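PDB 3U52: phenol hydroxylase component phN from Pseudomonas stutzeri, which probably hydroxylates phenol and related aromatic rings at a carboxylate-bridged di-iron centre, as the large oxygenase subunit of a multicomponent bacterial monooxygenase. Local coordinates for residues 74-79 with 219-224; 83-88 with 153-158. All blocks are in the same frame, centred on the assembly; numbering follows the deposited sequence.

Interaction 1 (74-79 with 219-224); sequences AIFDAF and DMATVT
Phe79, Phe76 and Ile75 of helix 58-81 pack against the first turn of helix 220-250 in the mainly helical bacterial multicomponent monooxygenase fold; segments 74-79 and 220-224 run nearly antiparallel (171°), their axes 9.8 Å apart at closest approach. Phe79 has CG anti to its backbone N (chi1 178°), which carries the ring across to the start of the partner helix. There Ala221 CB sits over the middle of one ring face, 4.0 Å from the centroid and 6° off the normal, a CH-pi contact. The Phe79 ring passes alongside the Met220 side chain, which runs the other way, with Phe79 CD1 3.9 Å from Met220 CB. Phe76 instead turns its edge: CE1 comes within 3.4 Å of Ala221 O, which lies in the ring plane, while the Phe76 side chain also touches Ala148 of helix 125-155. Ile75 and Thr224 meet tip to tip through methyl groups, and Ile75 CG2 also rests near Met220 SD. Asp219 is the N-cap of helix 220-250, accepting a weak but straight bond from Thr222 N at OD1, which Tyr152 OH also reaches. Thr222, on the other side of this helix, borders a xenon pocket. Thr224 OG1 bonds Met220 O at 2.7 Å, on the opposite face of that carbonyl from Thr224 N, and still lies 3.5 Å from Ile75 CG2.

Interaction 2 (83-88 with 153-158); sequences NGHQNI and NKHFNG. With CU (copper (II) ion), chain J.
Asn83 OD1 approaches His155 NE2 only loosely, at 4.1 Å, its amide nearly perpendicular to the imidazole. Asn83, with positive phi, is the C-prime residue of the Schellman motif ending helix 58-81, and a 3-10 turn, 84-87, follows. Within it His85 holds CG between its backbone N and carbonyl carbon (chi1 64°), and its ring stacks face to face on that of His155, centroids 3.9 Å apart and planes at 12°. His85 NE2 lies over the centre of the His155 ring, while Gln86 CG lies against the opposite His85 face, toward its rim, and a hydrogen bond between His85 ND1 and His151 NE2 helps fix its rotation. His155 binds copper through ND1 at 2.1 Å; His494 supplies a second nitrogen. An alanine in place of His85 is likely to leave one face of this metal ligand without its stacking partner and His151 without this hydrogen bond. His85 CB also meets the edge of Phe156 at CE2, 4.0 Å away, and Ile88 CD1 reaches CZ more loosely. The contact joins the loop after helix 58-81 to the region where helix 125-155 gives way to the loop holding Phe156; helix 94-103 touches Ile88 and Phe156, and helix 490-498 brings His494 to the copper.

How the interactions relate
Interaction 2 is nested in the chain between the two segments of interaction 1, and their centres lie 12 Å apart. The joint is the end of helix 58-81: Phe79 O probably accepts a hydrogen bond from Gly84 N at 2.8 Å, and Phe79 CZ packs 3.6 Å from His85 N. A second touch, Asp219 CA to Ile88 CG2 at 4.1 Å, brings the start of helix 220-250 against the loop. Tyr152 of helix 125-155 touches both contacts. Interaction 1 borders a xenon pocket through Thr222, and its helix 220-250 continues to the iron ligands Glu233 and His236, whereas interaction 2 holds the copper ligand His155; the copper ion itself is about 11 Å from the Phe79 side chain.

Interaction 1 (74-79 with 219-224)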
loop_
_atom_site.group_PDB
_atom_site.type_symbol
_atom_site.label_atom_id
_atom_site.label_comp_id
_atom_site.label_asym_id
_atom_site.label_seq_id
_atom_site.Cartn_x
_atom_site.Cartn_y
_atom_site.Cartn_z
ATOM N N ALA A 74 3.826 0.864 0.231
ATOM C CA ALA A 74 2.757 1.653 -0.443
ATOM C C ALA A 74 2.275 2.750 0.495
ATOM O O ALA A 74 2.055 3.878 0.067
ATOM C CB ALA A 74 1.593 0.764 -0.794
ATOM N N ILE A 75 2.091 2.387 1.767
ATOM C CA ILE A 75 1.630 3.339 2.786
ATOM C C ILE A 75 2.724 4.377 3.060
ATOM O O ILE A 75 2.428 5.589 3.176
ATOM C CB ILE A 75 1.168 2.608 4.075
ATOM C CG1 ILE A 75 -0.117 1.825 3.781
ATOM C CG2 ILE A 75 0.920 3.586 5.239
ATOM C CD1 ILE A 75 -0.511 0.728 4.753
ATOM N N PHE A 76 3.979 3.919 3.183
ATOM C CA PHE A 76 5.100 4.840 3.437
ATOM C C PHE A 76 5.238 5.898 2.323
ATOM O O PHE A 76 5.595 7.074 2.610
ATOM C CB PHE A 76 6.457 4.098 3.531
ATOM C CG PHE A 76 6.698 3.380 4.828
ATOM C CD1 PHE A 76 5.894 3.575 5.938
ATOM C CD2 PHE A 76 7.804 2.542 4.944
ATOM C CE1 PHE A 76 6.157 2.893 7.156
ATOM C CE2 PHE A 76 8.071 1.831 6.143
ATOM C CZ PHE A 76 7.269 2.035 7.255
ATOM N N ASP A 77 5.098 5.479 1.058
ATOM C CA ASP A 77 5.179 6.402 -0.060
ATOM C C ASP A 77 4.018 7.398 -0.058
ATOM O O ASP A 77 4.222 8.546 -0.437
ATOM C CB ASP A 77 5.162 5.693 -1.426
ATOM C CG ASP A 77 6.374 4.808 -1.672
ATOM O OD1 ASP A 77 6.172 3.791 -2.370
ATOM O OD2 ASP A 77 7.512 5.114 -1.214
ATOM N N ALA A 78 2.816 6.946 0.303
ATOM C CA ALA A 78 1.618 7.782 0.360
ATOM C C ALA A 78 1.746 8.845 1.468
ATOM O O ALA A 78 1.275 10.009 1.316
ATOM C CB ALA A 78 0.387 6.923 0.656
ATOM N N PHE A 79 2.313 8.409 2.585
ATOM C CA PHE A 79 2.592 9.277 3.734
ATOM C C PHE A 79 3.485 10.424 3.321
ATOM O O PHE A 79 3.156 11.591 3.586
ATOM C CB PHE A 79 3.215 8.446 4.869
ATOM C CG PHE A 79 3.579 9.239 6.089
ATOM C CD1 PHE A 79 2.646 9.495 7.063
ATOM C CD2 PHE A 79 4.886 9.707 6.262
ATOM C CE1 PHE A 79 2.994 10.242 8.226
ATOM C CE2 PHE A 79 5.230 10.439 7.401
ATOM C CZ PHE A 79 4.281 10.697 8.369
ATOM N N ASP A 219 0.566 9.652 13.742
ATOM C CA ASP A 219 1.802 9.268 13.045
ATOM C C ASP A 219 1.512 7.949 12.314
ATOM O O ASP A 219 1.659 6.848 12.878
ATOM C CB ASP A 219 2.949 9.148 14.059
ATOM C CG ASP A 219 4.253 8.610 13.454
ATOM O OD1 ASP A 219 4.403 8.542 12.213
ATOM O OD2 ASP A 219 5.158 8.265 14.248
ATOM N N MET A 220 1.055 8.080 11.071
ATOM C CA MET A 220 0.634 6.936 10.285
ATOM C C MET A 220 1.783 6.017 9.920
ATOM O O MET A 220 1.603 4.793 9.895
ATOM C CB MET A 220 -0.057 7.393 9.018
ATOM C CG MET A 220 -0.524 6.239 8.139
ATOM S SD MET A 220 -1.271 6.847 6.584
ATOM C CE MET A 220 -2.605 7.855 7.227
ATOM N N ALA A 221 2.953 6.577 9.659
ATOM C CA ALA A 221 4.132 5.755 9.343
ATOM C C ALA A 221 4.512 4.777 10.439
ATOM O O ALA A 221 4.707 3.575 10.194
ATOM C CB ALA A 221 5.331 6.639 8.983
ATOM N N THR A 222 4.638 5.297 11.657
ATOM C CA THR A 222 5.027 4.482 12.819
ATOM C C THR A 222 3.923 3.433 13.137
ATOM O O THR A 222 4.200 2.220 13.374
ATOM C CB THR A 222 5.410 5.417 14.027
ATOM O OG1 THR A 222 6.541 6.241 13.660
ATOM C CG2 THR A 222 5.717 4.626 15.340
ATOM N N VAL A 223 2.658 3.855 13.091
ATOM C CA VAL A 223 1.634 2.913 13.481
ATOM C C VAL A 223 1.560 1.751 12.459
ATOM O O VAL A 223 1.356 0.596 12.839
ATOM C CB VAL A 223 0.278 3.557 13.810
ATOM C CG1 VAL A 223 -0.460 3.942 12.555
ATOM C CG2 VAL A 223 -0.554 2.561 14.603
ATOM N N THR A 224 1.809 2.069 11.193
ATOM C CA THR A 224 1.820 1.083 10.108
ATOM C C THR A 224 3.006 0.136 10.300
ATOM O O THR A 224 2.872 -1.070 10.120
ATOM C CB THR A 224 1.908 1.779 8.731
ATOM O OG1 THR A 224 0.750 2.608 8.569
ATOM C CG2 THR A 224 1.965 0.744 7.573
#

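Interaction 2 (83-88 with 153-158)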
loop_
_atom_site.group_PDB
_atom_site.type_symbol
_atom_site.label_atom_id
_atom_site.label_comp_id
_atom_site.label_asym_id
_atom_site.label_seq_id
_atom_site.Cartn_x
_atom_site.Cartn_y
_atom_site.Cartn_z
ATOM N N ASN A 83 2.649 14.582 2.548
ATOM C CA ASN A 83 3.197 15.300 3.698
ATOM C C ASN A 83 2.479 14.985 4.979
ATOM O O ASN A 83 1.949 15.858 5.663
ATOM C CB ASN A 83 3.226 16.792 3.416
ATOM C CG ASN A 83 4.268 17.146 2.395
ATOM O OD1 ASN A 83 5.473 16.821 2.537
ATOM N ND2 ASN A 83 3.819 17.787 1.335
ATOM N N GLY A 84 2.449 13.701 5.295
ATOM C CA GLY A 84 1.745 13.236 6.442
ATOM C C GLY A 84 2.335 13.693 7.767
ATOM O O GLY A 84 1.653 13.623 8.781
ATOM N N HIS A 85 3.584 14.160 7.775
ATOM C CA HIS A 85 4.194 14.693 9.010
ATOM C C HIS A 85 3.388 15.940 9.501
ATOM O O HIS A 85 3.385 16.283 10.699
ATOM C CB HIS A 85 5.651 15.057 8.749
ATOM C CG HIS A 85 5.809 16.166 7.753
ATOM N ND1 HIS A 85 5.666 15.971 6.393
ATOM C CD2 HIS A 85 6.004 17.493 7.919
ATOM C CE1 HIS A 85 5.810 17.125 5.763
ATOM N NE2 HIS A 85 6.018 18.065 6.669
ATOM N N GLN A 86 2.649 16.582 8.580
ATOM C CA GLN A 86 1.848 17.750 8.948
ATOM C C GLN A 86 0.633 17.398 9.792
ATOM O O GLN A 86 0.039 18.269 10.414
ATOM C CB GLN A 86 1.480 18.557 7.707
ATOM C CG GLN A 86 2.725 19.023 6.888
ATOM C CD GLN A 86 2.332 19.849 5.687
ATOM O OE1 GLN A 86 1.160 19.827 5.273
ATOM N NE2 GLN A 86 3.293 20.560 5.098
ATOM N N ASN A 87 0.282 16.114 9.838
ATOM C CA ASN A 87 -0.916 15.669 10.567
ATOM C C ASN A 87 -0.675 15.094 11.954
ATOM O O ASN A 87 -1.623 14.682 12.611
ATOM C CB ASN A 87 -1.708 14.665 9.734
ATOM C CG ASN A 87 -2.153 15.249 8.398
ATOM O OD1 ASN A 87 -2.181 14.557 7.372
ATOM N ND2 ASN A 87 -2.497 16.525 8.409
ATOM N N ILE A 88 0.563 15.121 12.430
ATOM C CA ILE A 88 0.818 14.730 13.809
ATOM C C ILE A 88 0.199 15.746 14.773
ATOM O O ILE A 88 -0.130 16.871 14.376
ATOM C CB ILE A 88 2.341 14.494 14.124
ATOM C CG1 ILE A 88 3.190 15.745 13.854
ATOM C CG2 ILE A 88 2.890 13.220 13.386
ATOM C CD1 ILE A 88 4.671 15.593 14.263
ATOM N N ASN A 153 13.037 12.790 9.159
ATOM C CA ASN A 153 14.399 13.315 9.053
ATOM C C ASN A 153 14.527 14.475 8.060
ATOM O O ASN A 153 15.351 15.385 8.252
ATOM C CB ASN A 153 15.391 12.198 8.671
ATOM C CG ASN A 153 16.809 12.735 8.458
ATOM O OD1 ASN A 153 17.385 12.642 7.340
ATOM N ND2 ASN A 153 17.365 13.330 9.495
ATOM N N LYS A 154 13.724 14.469 7.000
ATOM C CA LYS A 154 13.728 15.626 6.084
ATOM C C LYS A 154 13.132 16.912 6.647
ATOM O O LYS A 154 13.419 18.012 6.106
ATOM C CB LYS A 154 13.009 15.276 4.789
ATOM C CG LYS A 154 13.636 14.040 4.134
ATOM C CD LYS A 154 13.014 13.730 2.794
ATOM C CE LYS A 154 13.507 12.389 2.318
ATOM N NZ LYS A 154 13.085 12.158 0.893
ATOM N N HIS A 155 12.306 16.810 7.683
ATOM C CA HIS A 155 11.524 17.972 8.131
ATOM C C HIS A 155 11.769 18.399 9.577
ATOM O O HIS A 155 11.259 19.457 9.997
ATOM C CB HIS A 155 10.022 17.728 7.931
ATOM C CG HIS A 155 9.628 17.697 6.486
ATOM N ND1 HIS A 155 9.454 18.850 5.746
ATOM C CD2 HIS A 155 9.444 16.663 5.626
ATOM C CE1 HIS A 155 9.187 18.537 4.488
ATOM N NE2 HIS A 155 9.151 17.213 4.390
ATOM N N PHE A 156 12.467 17.545 10.330
ATOM C CA PHE A 156 12.711 17.767 11.768
ATOM C C PHE A 156 14.190 17.508 12.133
ATOM O O PHE A 156 14.885 16.817 11.404
ATOM C CB PHE A 156 11.773 16.893 12.643
ATOM C CG PHE A 156 10.291 17.208 12.455
ATOM C CD1 PHE A 156 9.686 18.262 13.138
ATOM C CD2 PHE A 156 9.534 16.475 11.542
ATOM C CE1 PHE A 156 8.330 18.577 12.940
ATOM C CE2 PHE A 156 8.167 16.742 11.337
ATOM C CZ PHE A 156 7.552 17.797 12.046
ATOM N N ASN A 157 14.654 18.056 13.258
ATOM C CA ASN A 157 16.089 17.994 13.581
ATOM C C ASN A 157 16.291 16.793 14.486
ATOM O O ASN A 157 15.327 16.216 14.938
ATOM C CB ASN A 157 16.564 19.317 14.206
ATOM C CG ASN A 157 16.628 20.472 13.174
ATOM O OD1 ASN A 157 17.080 20.266 12.052
ATOM N ND2 ASN A 157 16.143 21.669 13.549
ATOM N N GLY A 158 17.530 16.366 14.686
ATOM C CA GLY A 158 17.829 15.353 15.664
ATOM C C GLY A 158 17.681 13.911 15.190
ATOM O O GLY A 158 17.939 12.983 15.955
HETATM CU CU CU J . 9.522 20.613 6.863
#